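Local atomic coordinates of PrgA (Enterococcus faecalis, PDB entry 6Z9K), a protein that probably sits on the enterococcal cell surface and provides surface exclusion against unwanted conjugation, with this fragment forming its metal-binding CAP domain. Residues 101-112 / 124-134. Residues are numbered along the deposited sequence; the frame is centred on the assembly and turned at random.
Sequences QSIKFAWDIAKY and AINKAAKENGF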
ATOM      1  N   GLN A 101      -1.121 -16.270   1.231  1.00 18.90           N
ATOM      2  CA  GLN A 101      -0.374 -16.275  -0.050  1.00 19.26           C
ATOM      3  C   GLN A 101       0.177 -14.870  -0.327  1.00 17.42           C
ATOM      4  O   GLN A 101       1.359 -14.725  -0.593  1.00 17.41           O
ATOM      5  CB  GLN A 101      -1.287 -16.693  -1.191  1.00 19.50           C
ATOM      6  CG  GLN A 101      -0.653 -16.615  -2.555  1.00 20.28           C
ATOM      7  CD  GLN A 101      -1.524 -17.318  -3.570  1.00 19.94           C
ATOM      8  OE1 GLN A 101      -2.638 -16.912  -3.856  1.00 20.59           O
ATOM      9  NE2 GLN A 101      -0.953 -18.349  -4.181  1.00 20.49           N
ATOM     10  N   SER A 102      -0.652 -13.843  -0.238  1.00 16.90           N
ATOM     11  CA  SER A 102      -0.217 -12.460  -0.576  1.00 15.64           C
ATOM     12  C   SER A 102       0.810 -11.974   0.462  1.00 15.54           C
ATOM     13  O   SER A 102       1.801 -11.293   0.103  1.00 14.96           O
ATOM     14  CB  SER A 102      -1.399 -11.543  -0.728  1.00 16.35           C
ATOM     15  OG  SER A 102      -1.998 -11.204   0.528  1.00 16.25           O
ATOM     16  N   ILE A 103       0.608 -12.290   1.724  1.00 16.03           N
ATOM     17  CA  ILE A 103       1.531 -11.907   2.835  1.00 16.14           C
ATOM     18  C   ILE A 103       2.880 -12.593   2.621  1.00 15.49           C
ATOM     19  O   ILE A 103       3.916 -11.944   2.675  1.00 15.43           O
ATOM     20  CB  ILE A 103       0.884 -12.241   4.169  1.00 17.57           C
ATOM     21  CG1 ILE A 103      -0.342 -11.354   4.369  1.00 18.67           C
ATOM     22  CG2 ILE A 103       1.860 -12.081   5.322  1.00 18.73           C
ATOM     23  CD1 ILE A 103      -1.167 -11.798   5.572  1.00 19.24           C
ATOM     24  N   LYS A 104       2.870 -13.884   2.375  1.00 16.13           N
ATOM     25  CA  LYS A 104       4.141 -14.647   2.251  1.00 17.47           C
ATOM     26  C   LYS A 104       4.903 -14.110   1.056  1.00 16.72           C
ATOM     27  O   LYS A 104       6.134 -13.975   1.154  1.00 17.03           O
ATOM     28  CB  LYS A 104       3.909 -16.157   2.107  1.00 18.94           C
ATOM     29  CG  LYS A 104       5.189 -16.981   1.975  1.00 21.56           C
ATOM     30  CD  LYS A 104       4.898 -18.438   1.880  1.00 25.89           C
ATOM     31  CE  LYS A 104       6.107 -19.287   1.563  1.00 28.62           C
ATOM     32  NZ  LYS A 104       6.710 -18.991   0.233  1.00 28.79           N
ATOM     33  N   PHE A 105       4.228 -13.842  -0.048  1.00 15.60           N
ATOM     34  CA  PHE A 105       4.893 -13.353  -1.262  1.00 14.77           C
ATOM     35  C   PHE A 105       5.528 -12.013  -0.921  1.00 14.51           C
ATOM     36  O   PHE A 105       6.752 -11.786  -1.217  1.00 14.18           O
ATOM     37  CB  PHE A 105       3.902 -13.267  -2.418  1.00 15.06           C
ATOM     38  CG  PHE A 105       4.420 -12.789  -3.739  1.00 14.47           C
ATOM     39  CD1 PHE A 105       5.759 -12.845  -4.115  1.00 15.15           C
ATOM     40  CD2 PHE A 105       3.487 -12.341  -4.660  1.00 13.72           C
ATOM     41  CE1 PHE A 105       6.153 -12.451  -5.375  1.00 14.80           C
ATOM     42  CE2 PHE A 105       3.893 -11.929  -5.906  1.00 14.87           C
ATOM     43  CZ  PHE A 105       5.212 -11.975  -6.258  1.00 14.79           C
ATOM     44  N   ALA A 106       4.754 -11.105  -0.319  1.00 13.77           N
ATOM     45  CA  ALA A 106       5.306  -9.773   0.007  1.00 13.64           C
ATOM     46  C   ALA A 106       6.547  -9.866   0.916  1.00 13.24           C
ATOM     47  O   ALA A 106       7.562  -9.150   0.687  1.00 13.36           O
ATOM     48  CB  ALA A 106       4.259  -8.920   0.682  1.00 13.01           C
ATOM     49  N   TRP A 107       6.500 -10.727   1.945  1.00 14.39           N
ATOM     50  CA  TRP A 107       7.611 -10.814   2.923  1.00 14.77           C
ATOM     51  C   TRP A 107       8.816 -11.494   2.265  1.00 14.94           C
ATOM     52  O   TRP A 107       9.959 -11.167   2.669  1.00 14.95           O
ATOM     53  CB  TRP A 107       7.127 -11.427   4.244  1.00 15.90           C
ATOM     54  CG  TRP A 107       6.355 -10.386   4.996  1.00 16.77           C
ATOM     55  CD1 TRP A 107       4.993 -10.217   4.989  1.00 16.95           C
ATOM     56  CD2 TRP A 107       6.891  -9.297   5.774  1.00 17.76           C
ATOM     57  NE1 TRP A 107       4.649  -9.132   5.758  1.00 18.66           N
ATOM     58  CE2 TRP A 107       5.796  -8.539   6.233  1.00 18.02           C
ATOM     59  CE3 TRP A 107       8.178  -8.909   6.156  1.00 19.99           C
ATOM     60  CZ2 TRP A 107       5.963  -7.421   7.062  1.00 18.72           C
ATOM     61  CZ3 TRP A 107       8.339  -7.788   6.942  1.00 20.16           C
ATOM     62  CH2 TRP A 107       7.242  -7.071   7.408  1.00 19.96           C
ATOM     63  N   ASP A 108       8.605 -12.412   1.319  1.00 15.33           N
ATOM     64  CA  ASP A 108       9.730 -12.970   0.543  1.00 15.69           C
ATOM     65  C   ASP A 108      10.399 -11.846  -0.267  1.00 15.02           C
ATOM     66  O   ASP A 108      11.665 -11.782  -0.290  1.00 14.93           O
ATOM     67  CB  ASP A 108       9.312 -14.178  -0.267  1.00 15.92           C
ATOM     68  CG  ASP A 108       9.125 -15.443   0.531  1.00 18.00           C
ATOM     69  OD1 ASP A 108       9.450 -15.443   1.764  1.00 17.46           O
ATOM     70  OD2 ASP A 108       8.628 -16.407  -0.069  1.00 18.27           O
ATOM     71  N   ILE A 109       9.610 -10.992  -0.907  1.00 14.36           N
ATOM     72  CA  ILE A 109      10.221  -9.858  -1.669  1.00 14.56           C
ATOM     73  C   ILE A 109      11.064  -9.036  -0.694  1.00 14.57           C
ATOM     74  O   ILE A 109      12.162  -8.634  -1.009  1.00 15.41           O
ATOM     75  CB  ILE A 109       9.169  -9.056  -2.434  1.00 13.90           C
ATOM     76  CG1 ILE A 109       8.556  -9.862  -3.595  1.00 13.71           C
ATOM     77  CG2 ILE A 109       9.743  -7.693  -2.875  1.00 14.91           C
ATOM     78  CD1 ILE A 109       7.420  -9.200  -4.322  1.00 13.75           C
ATOM     79  N   ALA A 110      10.530  -8.741   0.482  1.00 14.74           N
ATOM     80  CA  ALA A 110      11.199  -7.857   1.461  1.00 15.46           C
ATOM     81  C   ALA A 110      12.515  -8.513   1.896  1.00 16.93           C
ATOM     82  O   ALA A 110      13.588  -7.826   1.852  1.00 17.86           O
ATOM     83  CB  ALA A 110      10.223  -7.569   2.599  1.00 16.00           C
ATOM     84  N   LYS A 111      12.474  -9.787   2.245  1.00 17.84           N
ATOM     85  CA  LYS A 111      13.653 -10.556   2.713  1.00 19.11           C
ATOM     86  C   LYS A 111      14.758 -10.563   1.640  1.00 17.85           C
ATOM     87  O   LYS A 111      15.949 -10.388   1.964  1.00 18.10           O
ATOM     88  CB  LYS A 111      13.217 -12.000   2.974  1.00 22.76           C
ATOM     89  CG  LYS A 111      14.291 -12.869   3.566  1.00 27.64           C
ATOM     90  CD  LYS A 111      13.736 -14.158   4.108  1.00 31.08           C
ATOM     91  CE  LYS A 111      13.228 -15.125   3.070  1.00 31.16           C
ATOM     92  NZ  LYS A 111      13.400 -16.502   3.584  1.00 33.79           N
ATOM     93  N   TYR A 112      14.387 -10.705   0.377  1.00 15.15           N
ATOM     94  CA  TYR A 112      15.352 -10.848  -0.724  1.00 14.96           C
ATOM     95  C   TYR A 112      15.824  -9.487  -1.231  1.00 15.48           C
ATOM     96  O   TYR A 112      16.792  -9.477  -2.003  1.00 15.47           O
ATOM     97  CB  TYR A 112      14.741 -11.680  -1.846  1.00 14.60           C
ATOM     98  CG  TYR A 112      14.485 -13.131  -1.490  1.00 14.58           C
ATOM     99  CD1 TYR A 112      15.114 -13.757  -0.414  1.00 15.55           C
ATOM    100  CD2 TYR A 112      13.672 -13.908  -2.292  1.00 14.67           C
ATOM    101  CE1 TYR A 112      14.905 -15.096  -0.136  1.00 15.81           C
ATOM    102  CE2 TYR A 112      13.449 -15.240  -2.037  1.00 14.93           C
ATOM    103  CZ  TYR A 112      14.104 -15.849  -0.967  1.00 15.49           C
ATOM    104  OH  TYR A 112      13.884 -17.180  -0.732  1.00 16.31           O
ATOM    105  N   ALA A 124      15.328  -9.704  -6.681  1.00 14.37           N
ATOM    106  CA  ALA A 124      14.594 -10.128  -5.485  1.00 14.15           C
ATOM    107  C   ALA A 124      13.123 -10.406  -5.832  1.00 13.85           C
ATOM    108  O   ALA A 124      12.534 -11.415  -5.355  1.00 13.33           O
ATOM    109  CB  ALA A 124      14.631  -9.066  -4.424  1.00 14.82           C
ATOM    110  N   ILE A 125      12.490  -9.514  -6.588  1.00 13.49           N
ATOM    111  CA  ILE A 125      11.054  -9.667  -6.884  1.00 13.64           C
ATOM    112  C   ILE A 125      10.822 -10.940  -7.684  1.00 13.19           C
ATOM    113  O   ILE A 125       9.911 -11.701  -7.354  1.00 12.94           O
ATOM    114  CB  ILE A 125      10.565  -8.391  -7.601  1.00 13.73           C
ATOM    115  CG1 ILE A 125      10.626  -7.173  -6.657  1.00 13.49           C
ATOM    116  CG2 ILE A 125       9.164  -8.584  -8.146  1.00 13.87           C
ATOM    117  CD1 ILE A 125      10.551  -5.820  -7.382  1.00 13.77           C
ATOM    118  N   ASN A 126      11.611 -11.163  -8.728  1.00 13.48           N
ATOM    119  CA  ASN A 126      11.449 -12.365  -9.564  1.00 14.59           C
ATOM    120  C   ASN A 126      11.844 -13.646  -8.823  1.00 14.04           C
ATOM    121  O   ASN A 126      11.180 -14.662  -9.036  1.00 14.37           O
ATOM    122  CB  ASN A 126      12.213 -12.192 -10.853  1.00 15.53           C
ATOM    123  CG  ASN A 126      11.503 -11.204 -11.753  1.00 16.96           C
ATOM    124  OD1 ASN A 126      10.319 -11.369 -12.003  1.00 17.23           O
ATOM    125  ND2 ASN A 126      12.202 -10.177 -12.240  1.00 17.07           N
ATOM    126  N   LYS A 127      12.823 -13.564  -7.941  1.00 13.49           N
ATOM    127  CA  LYS A 127      13.187 -14.770  -7.164  1.00 13.72           C
ATOM    128  C   LYS A 127      12.012 -15.132  -6.247  1.00 13.20           C
ATOM    129  O   LYS A 127      11.633 -16.322  -6.135  1.00 13.05           O
ATOM    130  CB  LYS A 127      14.442 -14.520  -6.343  1.00 13.92           C
ATOM    131  CG  LYS A 127      14.964 -15.704  -5.551  1.00 14.48           C
ATOM    132  CD  LYS A 127      16.196 -15.341  -4.724  1.00 15.02           C
ATOM    133  CE  LYS A 127      16.992 -16.549  -4.293  1.00 15.74           C
ATOM    134  NZ  LYS A 127      16.315 -17.398  -3.270  1.00 15.71           N
ATOM    135  N   ALA A 128      11.477 -14.174  -5.537  1.00 13.24           N
ATOM    136  CA  ALA A 128      10.296 -14.357  -4.677  1.00 13.04           C
ATOM    137  C   ALA A 128       9.128 -14.872  -5.527  1.00 13.43           C
ATOM    138  O   ALA A 128       8.389 -15.740  -5.092  1.00 14.34           O
ATOM    139  CB  ALA A 128       9.940 -13.075  -3.960  1.00 13.02           C
ATOM    140  N   ALA A 129       8.926 -14.279  -6.693  1.00 13.82           N
ATOM    141  CA  ALA A 129       7.797 -14.680  -7.549  1.00 14.25           C
ATOM    142  C   ALA A 129       7.941 -16.162  -7.870  1.00 14.56           C
ATOM    143  O   ALA A 129       7.001 -16.949  -7.626  1.00 14.98           O
ATOM    144  CB  ALA A 129       7.779 -13.825  -8.779  1.00 14.69           C
ATOM    145  N   LYS A 130       9.104 -16.580  -8.331  1.00 15.32           N
ATOM    146  CA  LYS A 130       9.259 -17.984  -8.752  1.00 17.19           C
ATOM    147  C   LYS A 130       8.977 -18.916  -7.560  1.00 16.48           C
ATOM    148  O   LYS A 130       8.242 -19.921  -7.694  1.00 15.72           O
ATOM    149  CB  LYS A 130      10.655 -18.204  -9.292  1.00 20.10           C
ATOM    150  CG  LYS A 130      10.881 -19.667  -9.658  1.00 24.34           C
ATOM    151  CD  LYS A 130      12.292 -19.998  -9.970  1.00 30.28           C
ATOM    152  CE  LYS A 130      12.469 -21.509 -10.136  1.00 34.41           C
ATOM    153  NZ  LYS A 130      12.398 -21.912 -11.555  1.00 38.51           N
ATOM    154  N   GLU A 131       9.501 -18.578  -6.375  1.00 15.40           N
ATOM    155  CA  GLU A 131       9.365 -19.473  -5.213  1.00 16.09           C
ATOM    156  C   GLU A 131       7.933 -19.519  -4.705  1.00 16.59           C
ATOM    157  O   GLU A 131       7.584 -20.509  -4.015  1.00 18.35           O
ATOM    158  CB  GLU A 131      10.281 -18.996  -4.119  1.00 15.74           C
ATOM    159  CG  GLU A 131      11.730 -19.221  -4.480  1.00 16.06           C
ATOM    160  CD  GLU A 131      12.717 -18.613  -3.493  1.00 16.01           C
ATOM    161  OE1 GLU A 131      12.326 -18.319  -2.344  1.00 16.34           O
ATOM    162  OE2 GLU A 131      13.901 -18.525  -3.878  1.00 16.60           O
ATOM    163  N   ASN A 132       7.133 -18.501  -5.003  1.00 15.07           N
ATOM    164  CA  ASN A 132       5.723 -18.427  -4.568  1.00 15.54           C
ATOM    165  C   ASN A 132       4.755 -18.821  -5.686  1.00 15.92           C
ATOM    166  O   ASN A 132       3.533 -18.762  -5.443  1.00 16.52           O
ATOM    167  CB  ASN A 132       5.418 -17.032  -4.005  1.00 14.80           C
ATOM    168  CG  ASN A 132       6.018 -16.864  -2.617  1.00 15.63           C
ATOM    169  OD1 ASN A 132       5.407 -17.271  -1.640  1.00 17.58           O
ATOM    170  ND2 ASN A 132       7.254 -16.394  -2.530  1.00 15.28           N
ATOM    171  N   GLY A 133       5.256 -19.281  -6.809  1.00 15.42           N
ATOM    172  CA  GLY A 133       4.442 -19.820  -7.901  1.00 16.52           C
ATOM    173  C   GLY A 133       3.947 -18.732  -8.831  1.00 16.92           C
ATOM    174  O   GLY A 133       3.040 -19.039  -9.648  1.00 17.86           O
ATOM    175  N   PHE A 134       4.524 -17.538  -8.780  1.00 15.27           N
ATOM    176  CA  PHE A 134       4.158 -16.426  -9.679  1.00 15.36           C
ATOM    177  C   PHE A 134       5.091 -16.388 -10.880  1.00 16.11           C
ATOM    178  O   PHE A 134       6.261 -16.764 -10.815  1.00 15.16           O
ATOM    179  CB  PHE A 134       4.204 -15.106  -8.906  1.00 15.12           C
ATOM    180  CG  PHE A 134       3.112 -14.974  -7.891  1.00 14.88           C
ATOM    181  CD1 PHE A 134       3.246 -15.524  -6.623  1.00 14.95           C
ATOM    182  CD2 PHE A 134       1.898 -14.371  -8.199  1.00 15.33           C
ATOM    183  CE1 PHE A 134       2.261 -15.440  -5.674  1.00 15.25           C
ATOM    184  CE2 PHE A 134       0.903 -14.261  -7.237  1.00 16.11           C
ATOM    185  CZ  PHE A 134       1.064 -14.798  -5.987  1.00 16.35           C
TER
HETATM  186  O   HOH W   1       2.726 -17.032  -1.385  1.00 21.62           O
HETATM  187  O   HOH W   2       1.893 -18.992  -3.297  1.00 24.50           O
HETATM  188  O   HOH W   3       8.580 -20.610  -0.753  1.00 40.78           O
HETATM  189  O   HOH W   4      10.284 -18.626  -0.629  1.00 26.24           O
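Asn132 reaches across to Asp108 and Lys104 with its carboxamide, ND2 to the one and OD1 to the other. ND2 sends one N-H almost straight to the anti lone pair of Asp108 OD2 at 2.8 Å and the other back to Ala128 O of its own helix, both acceptors close to the amide plane, which fixes the rotation of the group. Lys104 runs extended to CE and then bends (chi4 -63°), bringing NZ to Asn132 OD1 at 2.9 Å from above the carbonyl plane. The same NZ makes a salt bridge to Asp108 OD2, on its syn side, and a water links that oxygen to Glu131 OE1. Beside this polar strip the ring of Phe105 lies in an offset stack on Phe134, planes 15° apart and centroids 4.2 Å from each other, while its CE1 presses on Ala129 CA. Two consecutive helices of the CAP domain, 100-112 and 122-132, pair here in a roughly antiparallel way, at 142°; Gly133, with positive phi, forms a Schellman motif after the last turn, Phe134 N bonding back to Ala129 O, and Tyr217, on the middle strand 211-217 of the three-stranded sheet, meets Phe134 edge-to-face. Ala128 is a knob among Phe105, Asp108, Ile109 and Tyr112, its CB 3.5 Å from Ile109 CG1. At the far end Tyr112 OH donates to the syn lone pair of Glu131 OE1 (2.5 Å), ring and carboxylate nearly perpendicular, and Lys127 lays CD over the ring face; its NZ, bent back at chi4, makes an off-centre cation-pi contact with that ring and a salt bridge to Glu131 OE2.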